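Prolyl-ACP dehydrogenase (Oscillatoria sp., PDB 4IRN) is a flavin-dependent oxidase of the acyl-CoA dehydrogenase fold that oxidises prolyl groups carried on an acyl carrier protein during biosynthesis of the cyanotoxin anatoxin-a. Local coordinates at residues Ala92-Gln97 and Gln143-Leu148; Thr104-Gln109 and Tyr335-Ala340; Ala161-Gln166 and Tyr190-Thr195; Asp183-Asn188 and Val256-Arg261. All coordinates share one frame; numbering follows the deposited sequence.

Contact 1: residues Ala92-Gln97 and Gln143-Leu148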
# COMPACT_ATOMS: atom_id res chain seq x y z
N ALA A 92 -32.39 -26.31 19.15
CA ALA A 92 -32.91 -27.65 18.87
C ALA A 92 -34.45 -27.73 18.88
O ALA A 92 -35.00 -28.60 18.21
CB ALA A 92 -32.31 -28.65 19.84
N ARG A 93 -35.13 -26.79 19.58
CA ARG A 93 -36.58 -26.63 19.69
C ARG A 93 -37.23 -26.47 18.30
O ARG A 93 -38.36 -26.93 18.10
CB ARG A 93 -36.90 -25.39 20.56
CG ARG A 93 -38.38 -25.17 20.86
CD ARG A 93 -38.66 -23.82 21.46
NE ARG A 93 -40.08 -23.64 21.73
CZ ARG A 93 -40.67 -23.93 22.89
NH1 ARG A 93 -39.95 -24.43 23.89
NH2 ARG A 93 -41.97 -23.72 23.06
N TYR A 94 -36.52 -25.75 17.38
CA TYR A 94 -36.93 -25.43 16.02
C TYR A 94 -36.21 -26.34 15.02
O TYR A 94 -36.05 -25.99 13.84
CB TYR A 94 -36.69 -23.93 15.72
CG TYR A 94 -37.31 -22.99 16.73
CD1 TYR A 94 -38.69 -22.86 16.85
CD2 TYR A 94 -36.51 -22.19 17.55
CE1 TYR A 94 -39.26 -22.01 17.79
CE2 TYR A 94 -37.08 -21.33 18.50
CZ TYR A 94 -38.45 -21.25 18.62
OH TYR A 94 -39.01 -20.41 19.55
N GLY A 95 -35.80 -27.52 15.49
CA GLY A 95 -35.09 -28.52 14.69
C GLY A 95 -33.63 -28.21 14.41
O GLY A 95 -33.01 -28.83 13.54
N GLY A 96 -33.06 -27.25 15.14
CA GLY A 96 -31.67 -26.84 14.98
C GLY A 96 -30.65 -27.72 15.67
O GLY A 96 -31.02 -28.74 16.26
N GLN A 97 -29.37 -27.32 15.62
CA GLN A 97 -28.25 -28.04 16.23
C GLN A 97 -27.89 -27.43 17.57
O GLN A 97 -27.34 -28.12 18.43
CB GLN A 97 -27.02 -28.03 15.33
CG GLN A 97 -27.15 -28.84 14.05
CD GLN A 97 -27.64 -30.27 14.24
OE1 GLN A 97 -28.55 -30.74 13.53
NE2 GLN A 97 -27.05 -31.01 15.17
N GLN A 143 -44.63 -17.55 14.61
CA GLN A 143 -43.84 -17.26 13.40
C GLN A 143 -42.60 -18.15 13.36
O GLN A 143 -42.26 -18.67 12.29
CB GLN A 143 -43.41 -15.79 13.37
CG GLN A 143 -44.52 -14.84 12.94
CD GLN A 143 -44.14 -13.39 13.05
OE1 GLN A 143 -43.36 -12.98 13.91
NE2 GLN A 143 -44.73 -12.56 12.21
N LYS A 144 -41.94 -18.33 14.52
CA LYS A 144 -40.76 -19.16 14.68
C LYS A 144 -41.11 -20.65 14.52
O LYS A 144 -40.43 -21.37 13.78
CB LYS A 144 -40.10 -18.91 16.04
CG LYS A 144 -39.39 -17.56 16.14
CD LYS A 144 -38.54 -17.47 17.40
CE LYS A 144 -39.33 -17.06 18.62
NZ LYS A 144 -38.49 -17.10 19.83
N GLU A 145 -42.19 -21.11 15.20
CA GLU A 145 -42.68 -22.49 15.16
C GLU A 145 -43.07 -22.97 13.77
O GLU A 145 -42.90 -24.14 13.47
CB GLU A 145 -43.86 -22.68 16.12
CG GLU A 145 -43.47 -22.92 17.57
CD GLU A 145 -44.57 -22.62 18.56
OE1 GLU A 145 -45.74 -22.46 18.15
OE2 GLU A 145 -44.27 -22.56 19.77
N LYS A 146 -43.57 -22.06 12.93
CA LYS A 146 -43.97 -22.37 11.56
C LYS A 146 -42.80 -22.35 10.57
O LYS A 146 -42.62 -23.32 9.83
CB LYS A 146 -45.10 -21.45 11.08
CG LYS A 146 -45.56 -21.70 9.64
CD LYS A 146 -46.59 -20.67 9.22
CE LYS A 146 -47.08 -20.90 7.82
NZ LYS A 146 -48.09 -19.88 7.43
N TYR A 147 -42.04 -21.24 10.53
CA TYR A 147 -40.98 -21.04 9.54
C TYR A 147 -39.58 -21.59 9.83
O TYR A 147 -38.92 -22.06 8.90
CB TYR A 147 -40.93 -19.59 9.06
CG TYR A 147 -42.18 -19.14 8.33
CD1 TYR A 147 -42.52 -19.68 7.09
CD2 TYR A 147 -43.00 -18.14 8.86
CE1 TYR A 147 -43.66 -19.25 6.40
CE2 TYR A 147 -44.13 -17.71 8.18
CZ TYR A 147 -44.46 -18.26 6.95
OH TYR A 147 -45.59 -17.83 6.28
N LEU A 148 -39.12 -21.53 11.08
CA LEU A 148 -37.78 -21.98 11.45
C LEU A 148 -37.53 -23.46 11.23
O LEU A 148 -36.51 -23.78 10.64
CB LEU A 148 -37.37 -21.56 12.85
CG LEU A 148 -36.72 -20.19 13.02
CD1 LEU A 148 -36.37 -19.98 14.48
CD2 LEU A 148 -35.46 -20.06 12.17

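Contact 2: residues Thr104-Gln109 and Tyr335-Ala340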
# COMPACT_ATOMS: atom_id res chain seq x y z
N THR A 104 -19.69 -22.56 15.94
CA THR A 104 -20.33 -22.34 14.64
C THR A 104 -19.33 -21.68 13.66
O THR A 104 -19.17 -22.17 12.55
CB THR A 104 -21.64 -21.53 14.80
OG1 THR A 104 -22.44 -22.09 15.84
CG2 THR A 104 -22.46 -21.47 13.52
N ALA A 105 -18.61 -20.62 14.12
CA ALA A 105 -17.61 -19.90 13.34
C ALA A 105 -16.41 -20.78 12.99
O ALA A 105 -15.93 -20.75 11.85
CB ALA A 105 -17.15 -18.66 14.10
N TYR A 106 -15.95 -21.59 13.96
CA TYR A 106 -14.84 -22.53 13.80
C TYR A 106 -15.18 -23.61 12.76
O TYR A 106 -14.36 -23.92 11.90
CB TYR A 106 -14.49 -23.16 15.16
CG TYR A 106 -13.15 -23.87 15.21
CD1 TYR A 106 -11.98 -23.21 14.83
CD2 TYR A 106 -13.03 -25.15 15.73
CE1 TYR A 106 -10.73 -23.84 14.93
CE2 TYR A 106 -11.80 -25.79 15.83
CZ TYR A 106 -10.65 -25.13 15.43
OH TYR A 106 -9.43 -25.76 15.52
N ALA A 107 -16.42 -24.16 12.83
CA ALA A 107 -16.95 -25.18 11.92
C ALA A 107 -17.14 -24.59 10.52
O ALA A 107 -16.86 -25.29 9.54
CB ALA A 107 -18.26 -25.73 12.45
N LEU A 108 -17.56 -23.30 10.43
CA LEU A 108 -17.72 -22.59 9.14
C LEU A 108 -16.36 -22.38 8.48
O LEU A 108 -16.25 -22.49 7.25
CB LEU A 108 -18.43 -21.23 9.30
CG LEU A 108 -19.91 -21.20 9.67
CD1 LEU A 108 -20.35 -19.81 10.06
CD2 LEU A 108 -20.79 -21.73 8.55
N GLN A 109 -15.28 -22.09 9.34
CA GLN A 109 -13.91 -21.95 8.85
C GLN A 109 -13.51 -23.29 8.20
O GLN A 109 -13.01 -23.29 7.08
CB GLN A 109 -12.96 -21.57 10.00
CG GLN A 109 -11.68 -20.87 9.55
CD GLN A 109 -10.54 -21.81 9.28
OE1 GLN A 109 -10.59 -23.01 9.58
NE2 GLN A 109 -9.45 -21.28 8.75
N TYR A 335 -10.40 -11.20 13.85
CA TYR A 335 -11.62 -10.41 13.64
C TYR A 335 -12.85 -11.27 13.73
O TYR A 335 -13.86 -10.83 14.29
CB TYR A 335 -11.60 -9.65 12.31
CG TYR A 335 -10.83 -8.36 12.34
CD1 TYR A 335 -11.29 -7.26 13.07
CD2 TYR A 335 -9.65 -8.20 11.62
CE1 TYR A 335 -10.57 -6.07 13.12
CE2 TYR A 335 -8.93 -7.01 11.65
CZ TYR A 335 -9.38 -5.95 12.42
OH TYR A 335 -8.66 -4.78 12.46
N LEU A 336 -12.78 -12.51 13.18
CA LEU A 336 -13.87 -13.47 13.17
C LEU A 336 -14.20 -13.96 14.58
O LEU A 336 -15.37 -14.02 14.94
CB LEU A 336 -13.54 -14.66 12.24
CG LEU A 336 -14.56 -15.80 12.19
CD1 LEU A 336 -15.92 -15.32 11.68
CD2 LEU A 336 -14.03 -16.97 11.39
N TYR A 337 -13.17 -14.33 15.36
CA TYR A 337 -13.33 -14.82 16.72
C TYR A 337 -13.72 -13.83 17.78
O TYR A 337 -14.31 -14.22 18.78
CB TYR A 337 -12.22 -15.80 17.12
CG TYR A 337 -12.26 -17.00 16.20
CD1 TYR A 337 -13.33 -17.88 16.21
CD2 TYR A 337 -11.28 -17.19 15.23
CE1 TYR A 337 -13.46 -18.89 15.28
CE2 TYR A 337 -11.37 -18.24 14.31
CZ TYR A 337 -12.45 -19.10 14.36
OH TYR A 337 -12.55 -20.14 13.48
N LYS A 338 -13.49 -12.53 17.53
CA LYS A 338 -13.92 -11.46 18.42
C LYS A 338 -15.46 -11.30 18.32
O LYS A 338 -16.14 -11.28 19.35
CB LYS A 338 -13.18 -10.13 18.11
CG LYS A 338 -13.67 -8.93 18.90
CD LYS A 338 -12.91 -8.63 20.19
CE LYS A 338 -13.56 -7.48 20.94
NZ LYS A 338 -12.63 -6.35 21.21
N VAL A 339 -15.99 -11.18 17.08
CA VAL A 339 -17.42 -11.05 16.78
C VAL A 339 -18.18 -12.28 17.31
O VAL A 339 -19.21 -12.12 17.97
CB VAL A 339 -17.68 -10.84 15.26
CG1 VAL A 339 -19.16 -10.70 14.97
CG2 VAL A 339 -16.94 -9.63 14.74
N ALA A 340 -17.64 -13.49 17.03
CA ALA A 340 -18.19 -14.77 17.48
C ALA A 340 -18.35 -14.80 18.99
O ALA A 340 -19.41 -15.19 19.48
CB ALA A 340 -17.32 -15.93 17.00

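Contact 3: residues Ala161-Gln166 and Tyr190-Thr195. With FAD (flavin-adenine dinucleotide), chain I.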
# COMPACT_ATOMS: atom_id res chain seq x y z
N ALA A 161 -34.45 -9.60 0.77
CA ALA A 161 -34.62 -8.55 -0.24
C ALA A 161 -34.81 -7.19 0.42
O ALA A 161 -35.90 -6.87 0.91
CB ALA A 161 -35.77 -8.87 -1.17
N ALA A 162 -33.71 -6.40 0.46
CA ALA A 162 -33.66 -5.08 1.06
C ALA A 162 -33.20 -4.02 0.09
O ALA A 162 -33.84 -2.98 0.00
CB ALA A 162 -32.77 -5.09 2.29
N THR A 163 -32.10 -4.27 -0.65
CA THR A 163 -31.52 -3.32 -1.62
C THR A 163 -32.45 -3.00 -2.81
O THR A 163 -33.23 -3.86 -3.21
CB THR A 163 -30.13 -3.80 -2.08
OG1 THR A 163 -29.45 -2.74 -2.73
CG2 THR A 163 -30.19 -4.97 -3.03
N GLU A 164 -32.35 -1.78 -3.35
CA GLU A 164 -33.13 -1.24 -4.49
C GLU A 164 -32.22 -0.41 -5.43
O GLU A 164 -31.18 0.05 -4.98
CB GLU A 164 -34.26 -0.34 -3.97
CG GLU A 164 -35.24 -1.02 -3.04
CD GLU A 164 -36.42 -0.18 -2.61
OE1 GLU A 164 -37.15 -0.63 -1.70
OE2 GLU A 164 -36.62 0.92 -3.17
N PRO A 165 -32.61 -0.17 -6.71
CA PRO A 165 -31.75 0.65 -7.60
C PRO A 165 -31.36 2.04 -7.09
O PRO A 165 -30.27 2.50 -7.42
CB PRO A 165 -32.54 0.74 -8.90
CG PRO A 165 -33.91 0.32 -8.53
CD PRO A 165 -33.79 -0.66 -7.42
N GLN A 166 -32.21 2.68 -6.26
CA GLN A 166 -31.98 4.02 -5.69
C GLN A 166 -31.64 3.93 -4.20
O GLN A 166 -31.48 4.96 -3.55
CB GLN A 166 -33.22 4.93 -5.88
CG GLN A 166 -33.56 5.25 -7.34
CD GLN A 166 -34.46 4.22 -8.01
OE1 GLN A 166 -34.92 3.24 -7.40
NE2 GLN A 166 -34.74 4.43 -9.29
N TYR A 190 -39.54 -2.51 -6.20
CA TYR A 190 -38.56 -3.27 -6.99
C TYR A 190 -37.29 -3.44 -6.18
O TYR A 190 -36.77 -2.47 -5.62
CB TYR A 190 -38.32 -2.59 -8.35
CG TYR A 190 -37.08 -3.01 -9.12
CD1 TYR A 190 -36.93 -4.31 -9.60
CD2 TYR A 190 -36.13 -2.08 -9.49
CE1 TYR A 190 -35.83 -4.69 -10.36
CE2 TYR A 190 -35.05 -2.43 -10.29
CZ TYR A 190 -34.89 -3.74 -10.72
OH TYR A 190 -33.81 -4.07 -11.48
N LYS A 191 -36.84 -4.69 -6.07
CA LYS A 191 -35.63 -5.04 -5.33
C LYS A 191 -34.64 -5.68 -6.28
O LYS A 191 -34.96 -6.73 -6.86
CB LYS A 191 -35.90 -6.01 -4.16
CG LYS A 191 -36.89 -5.53 -3.10
CD LYS A 191 -36.29 -4.55 -2.13
CE LYS A 191 -37.26 -4.12 -1.05
NZ LYS A 191 -36.65 -3.07 -0.19
N HIS A 192 -33.48 -5.04 -6.48
CA HIS A 192 -32.46 -5.65 -7.30
C HIS A 192 -31.52 -6.44 -6.39
O HIS A 192 -31.54 -6.21 -5.18
CB HIS A 192 -31.78 -4.64 -8.24
CG HIS A 192 -30.88 -3.59 -7.65
ND1 HIS A 192 -30.63 -3.53 -6.29
CD2 HIS A 192 -30.18 -2.61 -8.26
CE1 HIS A 192 -29.78 -2.52 -6.12
NE2 HIS A 192 -29.49 -1.93 -7.28
N TYR A 193 -30.80 -7.42 -6.94
CA TYR A 193 -29.90 -8.33 -6.19
C TYR A 193 -30.61 -9.06 -5.03
O TYR A 193 -30.61 -8.56 -3.90
CB TYR A 193 -28.59 -7.65 -5.71
CG TYR A 193 -27.93 -6.75 -6.73
CD1 TYR A 193 -27.37 -7.28 -7.89
CD2 TYR A 193 -27.85 -5.38 -6.53
CE1 TYR A 193 -26.78 -6.45 -8.85
CE2 TYR A 193 -27.24 -4.55 -7.47
CZ TYR A 193 -26.70 -5.09 -8.62
OH TYR A 193 -26.11 -4.26 -9.55
N VAL A 194 -31.21 -10.22 -5.31
CA VAL A 194 -31.90 -11.01 -4.28
C VAL A 194 -31.30 -12.43 -4.29
O VAL A 194 -31.77 -13.29 -5.04
CB VAL A 194 -33.46 -10.99 -4.43
CG1 VAL A 194 -34.13 -11.73 -3.28
CG2 VAL A 194 -34.00 -9.57 -4.53
N THR A 195 -30.25 -12.66 -3.48
CA THR A 195 -29.57 -13.97 -3.38
C THR A 195 -30.60 -15.06 -3.05
O THR A 195 -31.41 -14.87 -2.14
CB THR A 195 -28.39 -13.92 -2.40
OG1 THR A 195 -27.50 -12.87 -2.78
CG2 THR A 195 -27.62 -15.23 -2.33
PA FAD I . -24.01 2.10 -4.41
O1A FAD I . -24.63 1.92 -3.08
O2A FAD I . -24.80 2.59 -5.61
O5B FAD I . -22.83 3.14 -4.31
C5B FAD I . -21.99 3.39 -5.45
C4B FAD I . -20.58 3.55 -4.97
O4B FAD I . -20.47 4.77 -4.21
C3B FAD I . -20.05 2.41 -4.10
O3B FAD I . -18.93 1.81 -4.73
C2B FAD I . -19.71 3.03 -2.74
O2B FAD I . -18.35 2.77 -2.41
C1B FAD I . -19.85 4.54 -2.95
N9A FAD I . -20.63 5.22 -1.92
C8A FAD I . -21.99 5.26 -1.80
N7A FAD I . -22.43 5.90 -0.74
C5A FAD I . -21.27 6.31 -0.11
C6A FAD I . -21.03 7.04 1.08
N6A FAD I . -22.01 7.49 1.88
N1A FAD I . -19.75 7.27 1.44
C2A FAD I . -18.78 6.82 0.64
N3A FAD I . -18.88 6.15 -0.51
C4A FAD I . -20.15 5.91 -0.83
N1 FAD I . -28.89 -6.95 -1.27
C2 FAD I . -30.00 -7.46 -0.65
O2 FAD I . -30.82 -6.71 -0.12
N3 FAD I . -30.24 -8.84 -0.63
C4 FAD I . -29.43 -9.79 -1.20
O4 FAD I . -29.74 -10.98 -1.13
C4X FAD I . -28.24 -9.25 -1.87
N5 FAD I . -27.44 -10.10 -2.48
C5X FAD I . -26.35 -9.57 -3.17
C6 FAD I . -25.48 -10.46 -3.81
C7 FAD I . -24.36 -10.01 -4.50
C7M FAD I . -23.40 -11.00 -5.10
C8 FAD I . -24.11 -8.62 -4.57
C8M FAD I . -22.91 -8.07 -5.30
C9 FAD I . -24.98 -7.73 -3.95
C9A FAD I . -26.09 -8.18 -3.24
N10 FAD I . -26.99 -7.30 -2.57
C10 FAD I . -28.05 -7.80 -1.87
C1' FAD I . -26.80 -5.83 -2.72
C2' FAD I . -25.50 -5.40 -2.06
O2' FAD I . -25.63 -5.33 -0.65
C3' FAD I . -25.01 -4.09 -2.66
O3' FAD I . -23.79 -4.32 -3.37
C4' FAD I . -24.80 -2.97 -1.64
O4' FAD I . -26.02 -2.69 -0.97
C5' FAD I . -24.18 -1.72 -2.25
O5' FAD I . -25.09 -1.10 -3.17
P FAD I . -24.59 -0.69 -4.64
O1P FAD I . -23.68 -1.72 -5.21
O2P FAD I . -25.96 -0.43 -5.22
O3P FAD I . -23.62 0.58 -4.78

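Contact 4: residues Asp183-Asn188 and Val256-Arg261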
# COMPACT_ATOMS: atom_id res chain seq x y z
N ASP A 183 -56.48 -6.25 8.05
CA ASP A 183 -55.60 -7.32 8.52
C ASP A 183 -54.47 -7.67 7.53
O ASP A 183 -53.63 -8.53 7.82
CB ASP A 183 -56.43 -8.58 8.88
CG ASP A 183 -57.25 -9.15 7.74
OD1 ASP A 183 -58.23 -8.50 7.32
OD2 ASP A 183 -56.94 -10.29 7.31
N LYS A 184 -54.43 -6.99 6.38
CA LYS A 184 -53.42 -7.26 5.36
C LYS A 184 -52.62 -6.02 4.96
O LYS A 184 -52.92 -4.93 5.42
CB LYS A 184 -54.04 -7.96 4.14
CG LYS A 184 -55.12 -7.16 3.43
CD LYS A 184 -55.74 -7.93 2.28
CE LYS A 184 -56.88 -7.11 1.72
NZ LYS A 184 -57.36 -7.51 0.36
N TYR A 185 -51.59 -6.22 4.11
CA TYR A 185 -50.70 -5.18 3.59
C TYR A 185 -50.52 -5.36 2.09
O TYR A 185 -50.37 -6.49 1.62
CB TYR A 185 -49.33 -5.23 4.28
CG TYR A 185 -49.30 -4.72 5.70
CD1 TYR A 185 -49.50 -5.58 6.78
CD2 TYR A 185 -49.00 -3.39 5.98
CE1 TYR A 185 -49.43 -5.13 8.09
CE2 TYR A 185 -48.94 -2.93 7.30
CZ TYR A 185 -49.15 -3.80 8.35
OH TYR A 185 -49.09 -3.36 9.65
N ILE A 186 -50.53 -4.25 1.35
CA ILE A 186 -50.33 -4.26 -0.10
C ILE A 186 -48.93 -3.74 -0.39
O ILE A 186 -48.63 -2.56 -0.15
CB ILE A 186 -51.40 -3.44 -0.86
CG1 ILE A 186 -52.86 -3.57 -0.32
CG2 ILE A 186 -51.24 -3.54 -2.38
CD1 ILE A 186 -53.57 -4.88 -0.22
N LEU A 187 -48.05 -4.64 -0.88
CA LEU A 187 -46.66 -4.32 -1.18
C LEU A 187 -46.40 -4.05 -2.65
O LEU A 187 -46.82 -4.83 -3.52
CB LEU A 187 -45.70 -5.38 -0.63
CG LEU A 187 -45.21 -5.17 0.79
CD1 LEU A 187 -46.22 -5.69 1.81
CD2 LEU A 187 -43.88 -5.85 1.00
N ASN A 188 -45.72 -2.93 -2.93
CA ASN A 188 -45.35 -2.48 -4.27
C ASN A 188 -43.92 -1.93 -4.24
O ASN A 188 -43.59 -1.13 -3.36
CB ASN A 188 -46.34 -1.43 -4.79
CG ASN A 188 -47.63 -2.02 -5.29
OD1 ASN A 188 -47.71 -2.50 -6.42
ND2 ASN A 188 -48.66 -1.98 -4.46
N VAL A 256 -50.04 -9.53 1.80
CA VAL A 256 -49.48 -10.28 2.92
C VAL A 256 -50.25 -9.97 4.22
O VAL A 256 -50.61 -8.82 4.48
CB VAL A 256 -47.93 -10.09 3.04
CG1 VAL A 256 -47.53 -8.67 3.45
CG2 VAL A 256 -47.31 -11.12 3.98
N SER A 257 -50.53 -11.01 5.01
CA SER A 257 -51.24 -10.89 6.29
C SER A 257 -50.38 -10.16 7.33
O SER A 257 -49.15 -10.24 7.28
CB SER A 257 -51.60 -12.28 6.80
OG SER A 257 -52.25 -12.24 8.06
N ALA A 258 -51.03 -9.47 8.29
CA ALA A 258 -50.35 -8.77 9.38
C ALA A 258 -49.63 -9.76 10.31
O ALA A 258 -48.73 -9.38 11.05
CB ALA A 258 -51.33 -7.93 10.17
N ALA A 259 -50.02 -11.05 10.24
CA ALA A 259 -49.44 -12.16 10.99
C ALA A 259 -48.05 -12.51 10.46
O ALA A 259 -47.23 -13.03 11.22
CB ALA A 259 -50.34 -13.37 10.89
N ASN A 260 -47.80 -12.26 9.15
CA ASN A 260 -46.53 -12.54 8.48
C ASN A 260 -45.56 -11.35 8.48
O ASN A 260 -44.50 -11.41 7.87
CB ASN A 260 -46.75 -13.13 7.09
CG ASN A 260 -46.62 -14.63 7.03
OD1 ASN A 260 -46.96 -15.36 7.95
ND2 ASN A 260 -46.13 -15.13 5.90
N ARG A 261 -45.92 -10.28 9.21
CA ARG A 261 -45.10 -9.09 9.39
C ARG A 261 -44.12 -9.35 10.53
O ARG A 261 -44.53 -9.64 11.64
CB ARG A 261 -46.00 -7.87 9.70
CG ARG A 261 -45.29 -6.56 9.98
CD ARG A 261 -46.20 -5.51 10.56
NE ARG A 261 -46.51 -5.84 11.95
CZ ARG A 261 -47.59 -5.42 12.61
NH1 ARG A 261 -48.53 -4.73 11.98
NH2 ARG A 261 -47.76 -5.75 13.87

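Contact 1: residues Ala92-Gln97 and Gln143-Leu148
Tyr94, in the loop between helices 74-83 and 101-114, lays its ring against helix 141-153 and makes most of this contact. The backbone position brings Tyr94 CB to 3.8 Å from Leu148 CB, and with CG anti to the carbonyl carbon (chi1 -53°) the ring runs along the helix surface toward Lys144. Leu148 CD1 sits over one face of the ring, 4.1 Å from the centroid and displaced toward the rim, in a CH-pi contact. The aliphatic part of Lys144 follows the far end of the ring, with its CB 3.7 Å from Tyr94 CE1. A bend at chi3 (-84°) in the lysine chain then brings NZ to Tyr94 OH, a weak hydrogen bond of 3.4 Å; the same ammonium forms a salt bridge with Glu141. At the solvent-exposed margin the extended Arg93 reaches toward Glu145, their guanidinium and carboxylate nearly coplanar, but NH2 and OE2 remain 4.2 Å apart, beyond a salt bridge. Leu136 of helix 118-138 also packs on both Tyr94 and Leu148, placing the loop within the helical N-terminal domain. Between these two segments the attachment rests chiefly on apolar cover of one buried tyrosine, while the charged groups around it probably add only modest electrostatic attraction.

Contact 2: residues Thr104-Gln109 and Tyr335-Ala340
Helices 101-114 and 316-344 pack with nearly opposed directions, the short axes 149° apart and 10.4 Å from each other at closest approach, and Ala105 lies opposite Ala340. Their methyl groups meet directly, CB to CB at 4.0 Å. Ala105 CB also touches Leu336 CD1 and approaches Tyr337 CE1 at 3.9 Å, so one small side chain meets three residues of the partner helix. Tyr337 reaches across to the first helix: its chi1 of -61° sets CG beside the backbone N, and the ring extends until its OH arrives 3.3 Å from Tyr106 CA. The same oxygen comes to the edge of the Tyr106 ring, in its plane, 3.4 Å from CD1. Gln109 CB lies beside this hydroxyl, whereas its amide turns away at chi2 (-91°) to bond Arg48 and Glu292. Trp40 stacks on Tyr106 and meets Tyr337 edge-to-face, extending the aromatic cluster beyond the two helices. The contact joins the N-terminal and C-terminal helical domains of the acyl-CoA dehydrogenase fold. No hydrogen bond links the two segments; their association relies on van der Waals fit, and the polar ends of Gln109 are satisfied by residues outside them.

Contact 3: residues Ala161-Gln166 and Tyr190-Thr195
The loop 161-166, leaving strand 158-161, crosses the end of strand 184-191 and the turn beyond it, their end-to-end directions 124° apart; the backbones come nearest at Glu164 and Lys191. This is part of the flavin site, on the middle beta domain of the acyl-CoA dehydrogenase fold; Ala377 and His305 of a neighbouring subunit also bind the FAD. Lys191 ties the two segments together. Bent at chi2 (-78°), its chain passes Thr163 O and delivers NZ to Ala162 O at 2.8 Å, above the carbonyl plane, and to the anti lone pair of Glu164 OE1 in a salt bridge. A further bond to Phe206 O gives the buried ammonium three acceptors, while Glu164 is also held by Thr176 and Lys175. The imidazole of His192 lies under the backbone at Glu164-Pro165: Pro165 N is over the centre of one face, Tyr193 CE2 covers the opposite face, and Thr163 OG1 sits in plane at an edge. Pro165 CG packs against Tyr190 CD2, and Ala161 CB fills the fork of Val194. These contacts probably help to position the backbone amides that bind the isoalloxazine. Ala162 N and Thr163 N both donate to FAD O2, the latter at 2.8 Å and nearly straight (173°), which would probably help stabilise negative charge at that end of a reduced flavin. Nearer the middle of the ring system, Tyr193 CB packs against FAD N10 at 3.5 Å. Thr195 binds twice: its N donates to FAD O4 at 2.9 Å, and its OG1 to FAD N5 at 2.8 Å.

Contact 4: residues Asp183-Asn188 and Val256-Arg261
Backbone hydrogen bonds join Tyr185 and Val256 in both directions: Tyr185 N donates to Val256 O at 2.8 Å and Val256 N to Tyr185 O at 3.1 Å. Ala258 N adds a bond of 2.8 Å to Asp183 O, which extends the pairing past the end of strand 249-257. Between them Lys184 and Ser257 form a non-hydrogen-bonded pair, with Lys184 CA making a CH contact to Val256 O. The pairing is antiparallel and belongs to the four-stranded sheet of the middle beta domain, at the end where strand 184-191 begins. Apolar contacts gather on the face that carries Tyr185 and Val256. Val256 CG1, set between its backbone N and carbonyl carbon (chi1 68°), touches Leu187 CD1 at 3.6 Å and Tyr185 CB at 4.0 Å. Phe221 and Ile223 of strand 218-224 cover this cluster from the other sheet. Tyr185 CE1 meets Ala258, whose CA lies in plane at the ring edge. Among side-chain polar groups, Arg261 bends at chi3 (73°) to bring NH1 to Tyr185 OH, a bond of 2.8 Å lying nearly in the guanidinium plane although ring and guanidinium are turned 74° apart. The same hydroxyl is hydrogen-bonded to Glu265, and Arg261 NE to Gly263 O. Lys184 instead sends its extended chain away to a salt bridge with Glu255.

Contacts 2 and 3 are buried, on opposite sides of the chain's centre, whereas contacts 1 and 4 are only partly buried and include exposed charged or polar residues. Contact 2 joins helices by apolar and aromatic fit alone; contact 3, the one that meets FAD, relies on a buried ion pair and backbone amides. Contacts 3 and 4 share strand 184-191 and the same sheet, but strand-to-strand pairing dominates in contact 4 and loop-to-strand packing in contact 3. The helix of contact 1 reaches contact 4 through probable hydrogen bonds from Gln143 to Ala259 O and between Tyr147 and Asn260, linking the N-terminal helical domain to the beta domain.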